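Local coordinates for apical membrane antigen AMA1 (Toxoplasma gondii ME49, PDB 4YIV), which takes part in host-cell invasion as a microneme surface antigen of the moving junction, the ring formed between parasite and host-cell membranes, at residues A[248-253]-A[312-317]; A[261-266]-A[328-333]; A[53-58]-A[174-179]. One frame throughout, in Å; residues are numbered along the deposited sequence.

Interaction 1 (A[248-253]-A[312-317]); sequences DYTELT and KCALSD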
loop_
_atom_site.group_PDB
_atom_site.type_symbol
_atom_site.label_atom_id
_atom_site.label_comp_id
_atom_site.label_asym_id
_atom_site.label_seq_id
_atom_site.Cartn_x
_atom_site.Cartn_y
_atom_site.Cartn_z
ATOM N N ASP A 248 -3.256 -23.572 0.477
ATOM C CA ASP A 248 -2.651 -22.388 -0.096
ATOM C C ASP A 248 -3.427 -22.064 -1.360
ATOM O O ASP A 248 -4.195 -22.887 -1.843
ATOM C CB ASP A 248 -1.166 -22.554 -0.385
ATOM C CG ASP A 248 -0.864 -23.515 -1.532
ATOM O OD1 ASP A 248 -1.110 -23.178 -2.715
ATOM O OD2 ASP A 248 -0.299 -24.593 -1.255
ATOM N N TYR A 249 -3.206 -20.868 -1.901
ATOM C CA TYR A 249 -4.053 -20.378 -2.966
ATOM C C TYR A 249 -4.066 -21.267 -4.216
ATOM O O TYR A 249 -5.045 -21.253 -4.962
ATOM C CB TYR A 249 -3.626 -18.979 -3.363
ATOM C CG TYR A 249 -3.847 -17.885 -2.340
ATOM C CD1 TYR A 249 -4.817 -17.981 -1.350
ATOM C CD2 TYR A 249 -3.090 -16.715 -2.409
ATOM C CE1 TYR A 249 -5.006 -16.980 -0.455
ATOM C CE2 TYR A 249 -3.286 -15.703 -1.524
ATOM C CZ TYR A 249 -4.221 -15.832 -0.551
ATOM O OH TYR A 249 -4.387 -14.779 0.310
ATOM N N THR A 250 -3.001 -22.019 -4.476
ATOM C CA THR A 250 -2.958 -22.795 -5.709
ATOM C C THR A 250 -4.033 -23.892 -5.713
ATOM O O THR A 250 -4.301 -24.485 -6.748
ATOM C CB THR A 250 -1.590 -23.447 -5.955
ATOM O OG1 THR A 250 -1.298 -24.388 -4.911
ATOM C CG2 THR A 250 -0.506 -22.396 -6.068
ATOM N N GLU A 251 -4.644 -24.142 -4.562
ATOM C CA GLU A 251 -5.659 -25.183 -4.431
ATOM C C GLU A 251 -7.073 -24.644 -4.577
ATOM O O GLU A 251 -8.024 -25.416 -4.570
ATOM C CB GLU A 251 -5.544 -25.889 -3.071
ATOM C CG GLU A 251 -4.293 -26.737 -2.916
ATOM C CD GLU A 251 -4.446 -27.800 -1.828
ATOM O OE1 GLU A 251 -5.422 -28.588 -1.890
ATOM O OE2 GLU A 251 -3.602 -27.837 -0.909
ATOM N N LEU A 252 -7.217 -23.323 -4.671
ATOM C CA LEU A 252 -8.537 -22.718 -4.730
ATOM C C LEU A 252 -8.896 -22.471 -6.188
ATOM O O LEU A 252 -8.029 -22.183 -7.018
ATOM C CB LEU A 252 -8.593 -21.415 -3.915
ATOM C CG LEU A 252 -8.110 -21.488 -2.461
ATOM C CD1 LEU A 252 -8.215 -20.105 -1.830
ATOM C CD2 LEU A 252 -8.881 -22.528 -1.639
ATOM N N THR A 253 -10.180 -22.576 -6.511
ATOM C CA THR A 253 -10.613 -22.486 -7.909
ATOM C C THR A 253 -10.527 -21.077 -8.486
ATOM O O THR A 253 -10.226 -20.903 -9.668
ATOM C CB THR A 253 -12.067 -23.006 -8.069
ATOM O OG1 THR A 253 -12.119 -24.370 -7.641
ATOM C CG2 THR A 253 -12.521 -22.948 -9.527
ATOM N N LYS A 312 6.173 -18.962 -10.645
ATOM C CA LYS A 312 4.758 -18.609 -10.832
ATOM C C LYS A 312 4.256 -17.669 -9.736
ATOM O O LYS A 312 4.856 -17.554 -8.664
ATOM C CB LYS A 312 3.904 -19.880 -10.894
ATOM C CG LYS A 312 4.186 -20.651 -12.193
ATOM C CD LYS A 312 3.266 -21.818 -12.392
ATOM C CE LYS A 312 3.474 -22.464 -13.764
ATOM N NZ LYS A 312 2.490 -23.568 -13.940
ATOM N N CYS A 313 3.161 -17.008 -10.020
ATOM C CA CYS A 313 2.571 -16.090 -9.100
ATOM C C CYS A 313 1.125 -16.431 -8.909
ATOM O O CYS A 313 0.398 -16.431 -9.842
ATOM C CB CYS A 313 2.705 -14.668 -9.603
ATOM S SG CYS A 313 2.119 -13.430 -8.457
ATOM N N ALA A 314 0.744 -16.741 -7.688
ATOM C CA ALA A 314 -0.640 -17.059 -7.367
ATOM C C ALA A 314 -1.295 -15.889 -6.696
ATOM O O ALA A 314 -0.824 -15.432 -5.650
ATOM C CB ALA A 314 -0.728 -18.260 -6.478
ATOM N N LEU A 315 -2.417 -15.449 -7.264
ATOM C CA LEU A 315 -3.157 -14.284 -6.789
ATOM C C LEU A 315 -4.600 -14.577 -6.398
ATOM O O LEU A 315 -5.322 -15.297 -7.111
ATOM C CB LEU A 315 -3.169 -13.229 -7.861
ATOM C CG LEU A 315 -1.821 -12.826 -8.440
ATOM C CD1 LEU A 315 -2.035 -12.089 -9.707
ATOM C CD2 LEU A 315 -1.157 -11.911 -7.469
ATOM N N SER A 316 -5.011 -14.030 -5.265
ATOM C CA SER A 316 -6.342 -14.309 -4.706
ATOM C C SER A 316 -6.912 -13.091 -3.987
ATOM O O SER A 316 -6.147 -12.230 -3.538
ATOM C CB SER A 316 -6.248 -15.487 -3.743
ATOM O OG SER A 316 -7.466 -15.685 -3.074
ATOM N N ASP A 317 -8.243 -13.004 -3.882
ATOM C CA ASP A 317 -8.904 -11.993 -3.066
ATOM C C ASP A 317 -9.319 -12.547 -1.708
ATOM O O ASP A 317 -9.977 -11.862 -0.927
ATOM C CB ASP A 317 -10.127 -11.403 -3.787
ATOM C CG ASP A 317 -11.213 -12.444 -4.089
ATOM O OD1 ASP A 317 -11.051 -13.617 -3.698
ATOM O OD2 ASP A 317 -12.245 -12.074 -4.712
#
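S316 sets its CB squarely over one face of the Y249 ring, in a CH-pi contact with S316 CB 3.5 Å from the ring centroid and only 4° off the ring normal. The setting is a five-stranded antiparallel sheet of an ectodomain with PAN-type architecture: strand 311-316 is flanked by a 3-10 turn, 249-251, in the connection between strands 245-248 and 256-259. The centring shows in the even spread of distances to the ring atoms: S316 CB is 3.6 Å from Y249 CD2, and S316 CB is 3.8 Å from Y249 CZ. The serine oxygen turns aside, S316 OG bonding to Q318 N just downstream. A314, two positions earlier on the strand, fits beside the base of the tyrosine, A314 CB lying 4.3 Å from Y249 CB, while A314 O approaches the ring edge. T250 adds its methyl, with CG2 4.2 Å from A314 CB. Its chi1 of 63° directs OG1 the other way, to D248 OD1. That oxygen is gripped twice: T250 OG1 meets the syn lone pair of D248 OD1, and T250 N closes an Asx turn at 2.8 Å from D248 OD1, on the anti side and 22° out of the carboxylate plane.

Interaction 2 (A[261-266]-A[328-333]); sequences ESKAQC and AAVSYT
Y332 drives its hydroxyl end into the flank of K263, and the two side chains cross at about a right angle. Y332 has more surface buried here than any other residue of the pair of segments. Its OH lies 3.4 Å from K263 CB and 3.5 Å from K263 CG, so the lysine is met at its aliphatic root and not at its ammonium group. The lysine torsions explain this: chi1 of 56° tucks CG between the backbone nitrogen and the carbonyl carbon, and the chain then runs extended past the phenol oxygen. Further along, K263 CD comes within 4.3 Å of V330 CG2, two residues before the tyrosine on the strand. The backbone of the lysine joins in as well, K263 O standing 3.5 Å from Y332 CE2.

In this PAN-type arrangement the helix 263-272 packs across an antiparallel sheet, and Y332 projects from strand 329-333 toward the first turn of that helix. C266, one turn after K263, meets the ring at its edge: C266 SG is 4.2 Å from Y332 CD2 and sits 78° off the ring normal, a sulfur-aromatic contact with no stacking over the face. The same sulfur is tied to C313, so the ring borders a disulfide that fastens helix to sheet. W267, the next residue of the helix, brings a second ring against Y332.

The start of the helix is fixed by polar bonds. S262 at the N-cap accepts Q265 N at its OG, at 3.2 Å. Next to it, Q265 and E261 are doubly joined: E261 N donates to Q265 OE1, and Q265 NE2 donates to E261 OE2 at 2.8 Å, nearly straight at 169° and from above the carboxylate plane.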
loop_
_atom_site.group_PDB
_atom_site.type_symbol
_atom_site.label_atom_id
_atom_site.label_comp_id
_atom_site.label_asym_id
_atom_site.label_seq_id
_atom_site.Cartn_x
_atom_site.Cartn_y
_atom_site.Cartn_z
ATOM N N GLU A 261 8.961 -14.028 -14.311
ATOM C CA GLU A 261 10.394 -14.220 -14.420
ATOM C C GLU A 261 11.119 -13.993 -13.083
ATOM O O GLU A 261 12.238 -14.443 -12.910
ATOM C CB GLU A 261 10.972 -13.269 -15.458
ATOM C CG GLU A 261 10.317 -13.307 -16.823
ATOM C CD GLU A 261 10.700 -12.089 -17.641
ATOM O OE1 GLU A 261 11.742 -12.141 -18.331
ATOM O OE2 GLU A 261 9.977 -11.070 -17.572
ATOM N N SER A 262 10.490 -13.266 -12.161
ATOM C CA SER A 262 11.120 -12.925 -10.870
ATOM C C SER A 262 10.077 -12.794 -9.778
ATOM O O SER A 262 8.880 -12.607 -10.050
ATOM C CB SER A 262 11.896 -11.613 -10.951
ATOM O OG SER A 262 10.999 -10.513 -11.030
ATOM N N LYS A 263 10.504 -12.902 -8.530
ATOM C CA LYS A 263 9.546 -12.706 -7.456
ATOM C C LYS A 263 9.076 -11.232 -7.415
ATOM O O LYS A 263 7.957 -10.928 -6.990
ATOM C CB LYS A 263 10.137 -13.171 -6.119
ATOM C CG LYS A 263 11.425 -12.547 -5.731
ATOM C CD LYS A 263 12.042 -13.304 -4.531
ATOM C CE LYS A 263 13.106 -12.446 -3.821
ATOM N NZ LYS A 263 13.595 -13.013 -2.519
ATOM N N ALA A 264 9.887 -10.307 -7.895
ATOM C CA ALA A 264 9.480 -8.905 -7.831
ATOM C C ALA A 264 8.309 -8.643 -8.787
ATOM O O ALA A 264 7.466 -7.793 -8.497
ATOM C CB ALA A 264 10.644 -7.979 -8.141
ATOM N N GLN A 265 8.238 -9.386 -9.896
ATOM C CA GLN A 265 7.099 -9.267 -10.819
ATOM C C GLN A 265 5.820 -9.693 -10.149
ATOM O O GLN A 265 4.780 -9.102 -10.377
ATOM C CB GLN A 265 7.311 -10.095 -12.096
ATOM C CG GLN A 265 8.377 -9.514 -13.004
ATOM C CD GLN A 265 8.554 -10.307 -14.296
ATOM O OE1 GLN A 265 8.051 -11.431 -14.430
ATOM N NE2 GLN A 265 9.266 -9.713 -15.255
ATOM N N CYS A 266 5.908 -10.683 -9.297
ATOM C CA CYS A 266 4.757 -11.139 -8.562
ATOM C C CYS A 266 4.293 -10.059 -7.591
ATOM O O CYS A 266 3.140 -9.770 -7.513
ATOM C CB CYS A 266 5.060 -12.423 -7.812
ATOM S SG CYS A 266 3.664 -13.207 -7.023
ATOM N N ALA A 328 10.868 -21.728 -0.666
ATOM C CA ALA A 328 11.118 -21.061 -1.933
ATOM C C ALA A 328 10.070 -19.962 -2.230
ATOM O O ALA A 328 10.219 -19.210 -3.184
ATOM C CB ALA A 328 11.131 -22.066 -3.052
ATOM N N ALA A 329 9.041 -19.868 -1.393
ATOM C CA ALA A 329 7.926 -18.948 -1.632
ATOM C C ALA A 329 8.134 -17.608 -0.931
ATOM O O ALA A 329 8.843 -17.533 0.065
ATOM C CB ALA A 329 6.608 -19.589 -1.163
ATOM N N VAL A 330 7.493 -16.560 -1.451
ATOM C CA VAL A 330 7.349 -15.289 -0.738
ATOM C C VAL A 330 5.917 -14.799 -0.972
ATOM O O VAL A 330 5.472 -14.754 -2.134
ATOM C CB VAL A 330 8.355 -14.200 -1.227
ATOM C CG1 VAL A 330 8.185 -12.914 -0.404
ATOM C CG2 VAL A 330 9.803 -14.690 -1.139
ATOM N N SER A 331 5.230 -14.457 0.117
ATOM C CA SER A 331 3.880 -13.889 0.074
ATOM C C SER A 331 3.885 -12.375 0.170
ATOM O O SER A 331 4.523 -11.787 1.059
ATOM C CB SER A 331 3.038 -14.502 1.188
ATOM O OG SER A 331 2.775 -15.881 0.919
ATOM N N TYR A 332 3.159 -11.764 -0.773
ATOM C CA TYR A 332 3.084 -10.320 -0.999
ATOM C C TYR A 332 1.662 -9.830 -0.874
ATOM O O TYR A 332 0.719 -10.603 -1.049
ATOM C CB TYR A 332 3.575 -9.958 -2.402
ATOM C CG TYR A 332 5.016 -10.351 -2.683
ATOM C CD1 TYR A 332 6.081 -9.725 -2.020
ATOM C CD2 TYR A 332 5.307 -11.344 -3.593
ATOM C CE1 TYR A 332 7.397 -10.087 -2.285
ATOM C CE2 TYR A 332 6.621 -11.706 -3.868
ATOM C CZ TYR A 332 7.658 -11.072 -3.207
ATOM O OH TYR A 332 8.952 -11.445 -3.488
ATOM N N THR A 333 1.500 -8.549 -0.585
ATOM C CA THR A 333 0.206 -7.920 -0.750
ATOM C C THR A 333 0.362 -6.633 -1.502
ATOM O O THR A 333 1.475 -6.086 -1.661
ATOM C CB THR A 333 -0.503 -7.615 0.600
ATOM O OG1 THR A 333 0.065 -6.449 1.195
ATOM C CG2 THR A 333 -0.386 -8.773 1.533
#

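Interaction 3 (A[53-58]-A[174-179]); sequences REPAGL and SMQLME
P55 lays its pyrrolidine ring against S174 and Q176, and van der Waals packing is the sole direct tie between 53-58 and 174-179. P55 CD is 3.9 Å from S174 CB, and P55 CG is 3.8 Å from Q176 NE2. The ring thus meets a methylene on one residue and an amide nitrogen on the next but one, touching both with its CG-CD side.

The polar link is indirect. R53 O and S174 OG are 4.1 Å apart, too far for a bond, and one water spans the gap: it donates to R53 O at 2.9 Å and lies 2.8 Å from S174 OG. The hydroxyl of Y155 hydrogen-bonds to the same two atoms, so the segments are bridged both by a side chain and by a solvent molecule.

A further bond lies within 174-179 and shapes the surface offered to the proline. Q176 is bent at chi2 (149°), and with its amide so turned Q176 NE2 donates to S174 O at 3.1 Å, with an angle of 170° at the hydrogen and the acceptor close to the amide plane. At the other end of the amide, OE1 accepts from K64 NZ and D40 N, so both ends are held and its rotation is probably fixed.

In the fold, R53 and E54 end the hairpin of strands 43-47 and 50-54, with E54 paired by backbone bonds to Q43 and by a salt bridge to K45. The 174-179 segment runs without regular structure from strand 167-170, part of a five-stranded antiparallel sheet, toward strand 198-201, where M178 pairs with F198.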
loop_
_atom_site.group_PDB
_atom_site.type_symbol
_atom_site.label_atom_id
_atom_site.label_comp_id
_atom_site.label_asym_id
_atom_site.label_seq_id
_atom_site.Cartn_x
_atom_site.Cartn_y
_atom_site.Cartn_z
ATOM N N ARG A 53 -13.915 13.585 -3.521
ATOM C CA ARG A 53 -13.510 12.282 -3.099
ATOM C C ARG A 53 -12.129 12.363 -2.381
ATOM O O ARG A 53 -11.189 13.047 -2.831
ATOM C CB ARG A 53 -13.437 11.324 -4.292
ATOM C CG ARG A 53 -14.722 11.221 -5.134
ATOM C CD ARG A 53 -14.674 9.988 -6.054
ATOM N NE ARG A 53 -14.855 8.779 -5.259
ATOM C CZ ARG A 53 -14.681 7.554 -5.732
ATOM N NH1 ARG A 53 -14.357 7.381 -7.001
ATOM N NH2 ARG A 53 -14.865 6.517 -4.953
ATOM N N GLU A 54 -12.025 11.631 -1.281
ATOM C CA GLU A 54 -10.905 11.765 -0.339
ATOM C C GLU A 54 -10.283 10.401 -0.074
ATOM O O GLU A 54 -10.998 9.451 0.290
ATOM C CB GLU A 54 -11.394 12.386 0.981
ATOM C CG GLU A 54 -10.274 12.668 1.996
ATOM C CD GLU A 54 -10.789 12.915 3.404
ATOM O OE1 GLU A 54 -11.746 12.241 3.839
ATOM O OE2 GLU A 54 -10.240 13.808 4.075
ATOM N N PRO A 55 -8.963 10.290 -0.241
ATOM C CA PRO A 55 -8.368 9.025 0.192
ATOM C C PRO A 55 -8.547 8.791 1.699
ATOM O O PRO A 55 -8.505 9.754 2.459
ATOM C CB PRO A 55 -6.890 9.196 -0.159
ATOM C CG PRO A 55 -6.891 10.222 -1.296
ATOM C CD PRO A 55 -7.961 11.172 -0.881
ATOM N N ALA A 56 -8.711 7.535 2.085
ATOM C CA ALA A 56 -9.182 7.195 3.431
ATOM C C ALA A 56 -8.528 6.000 4.082
ATOM O O ALA A 56 -8.817 5.676 5.249
ATOM C CB ALA A 56 -10.695 6.933 3.358
ATOM N N GLY A 57 -7.731 5.277 3.321
ATOM C CA GLY A 57 -7.215 3.989 3.764
ATOM C C GLY A 57 -6.277 4.171 4.951
ATOM O O GLY A 57 -5.599 5.195 5.058
ATOM N N LEU A 58 -6.247 3.186 5.846
ATOM C CA LEU A 58 -5.473 3.317 7.077
ATOM C C LEU A 58 -4.073 2.716 7.001
ATOM O O LEU A 58 -3.293 2.877 7.943
ATOM C CB LEU A 58 -6.229 2.668 8.244
ATOM C CG LEU A 58 -7.645 3.234 8.483
ATOM C CD1 LEU A 58 -8.241 2.595 9.723
ATOM C CD2 LEU A 58 -7.645 4.731 8.656
ATOM N N SER A 174 -5.023 14.829 -5.097
ATOM C CA SER A 174 -5.320 13.565 -4.457
ATOM C C SER A 174 -5.804 12.574 -5.491
ATOM O O SER A 174 -6.069 11.427 -5.184
ATOM C CB SER A 174 -6.373 13.757 -3.377
ATOM O OG SER A 174 -7.468 14.410 -3.988
ATOM N N MET A 175 -5.934 13.017 -6.740
ATOM C CA MET A 175 -6.264 12.073 -7.820
ATOM C C MET A 175 -5.133 11.086 -7.987
ATOM O O MET A 175 -3.968 11.411 -7.714
ATOM C CB MET A 175 -6.502 12.797 -9.152
ATOM C CG MET A 175 -7.653 13.780 -9.085
ATOM S SD MET A 175 -8.063 14.443 -10.717
ATOM C CE MET A 175 -6.691 15.562 -11.015
ATOM N N GLN A 176 -5.481 9.878 -8.420
ATOM C CA GLN A 176 -4.485 8.818 -8.597
ATOM C C GLN A 176 -4.472 8.155 -9.990
ATOM O O GLN A 176 -3.470 7.532 -10.395
ATOM C CB GLN A 176 -4.707 7.773 -7.528
ATOM C CG GLN A 176 -4.302 8.303 -6.125
ATOM C CD GLN A 176 -5.156 7.668 -5.027
ATOM O OE1 GLN A 176 -5.020 6.483 -4.705
ATOM N NE2 GLN A 176 -6.112 8.435 -4.523
ATOM N N LEU A 177 -5.583 8.282 -10.720
ATOM C CA LEU A 177 -5.716 7.682 -12.042
ATOM C C LEU A 177 -6.561 8.573 -12.928
ATOM O O LEU A 177 -7.646 8.979 -12.541
ATOM C CB LEU A 177 -6.364 6.317 -11.947
ATOM C CG LEU A 177 -6.620 5.544 -13.250
ATOM C CD1 LEU A 177 -5.365 5.139 -13.868
ATOM C CD2 LEU A 177 -7.433 4.287 -12.982
ATOM N N MET A 178 -6.035 8.885 -14.110
ATOM C CA MET A 178 -6.864 9.450 -15.166
ATOM C C MET A 178 -6.393 8.896 -16.506
ATOM O O MET A 178 -5.179 8.787 -16.753
ATOM C CB MET A 178 -6.814 10.965 -15.151
ATOM C CG MET A 178 -8.235 11.519 -15.306
ATOM S SD MET A 178 -8.355 13.244 -15.745
ATOM C CE MET A 178 -7.419 13.813 -14.432
ATOM N N GLU A 179 -7.363 8.510 -17.338
ATOM C CA GLU A 179 -7.073 7.917 -18.636
ATOM C C GLU A 179 -8.213 8.206 -19.614
ATOM O O GLU A 179 -9.340 8.462 -19.190
ATOM C CB GLU A 179 -6.874 6.387 -18.518
ATOM C CG GLU A 179 -8.144 5.624 -18.175
ATOM C CD GLU A 179 -8.022 4.072 -18.389
ATOM O OE1 GLU A 179 -8.988 3.355 -18.094
ATOM O OE2 GLU A 179 -6.981 3.555 -18.856
HETATM O O HOH W 1 -9.642 13.128 -5.295
#

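How the interactions relate
Interactions 1 and 2 hold the same sheet and are largely buried; strands 311-316 and 329-333 both pair with strand 300-305, and the C266-C313 disulfide joins the two contacts directly, with SG atoms 2.1 Å apart. Their segments alternate along the chain, and each relies on a tyrosine, packed by its face in interaction 1 and by its edge and hydroxyl in interaction 2. Interaction 3 closes earlier in the sequence, its centre about 28 Å and 26 Å from the centres of interactions 1 and 2. It is only partly buried and contains no aromatic residue: a proline and a bridging water replace ring packing where loop meets hairpin end.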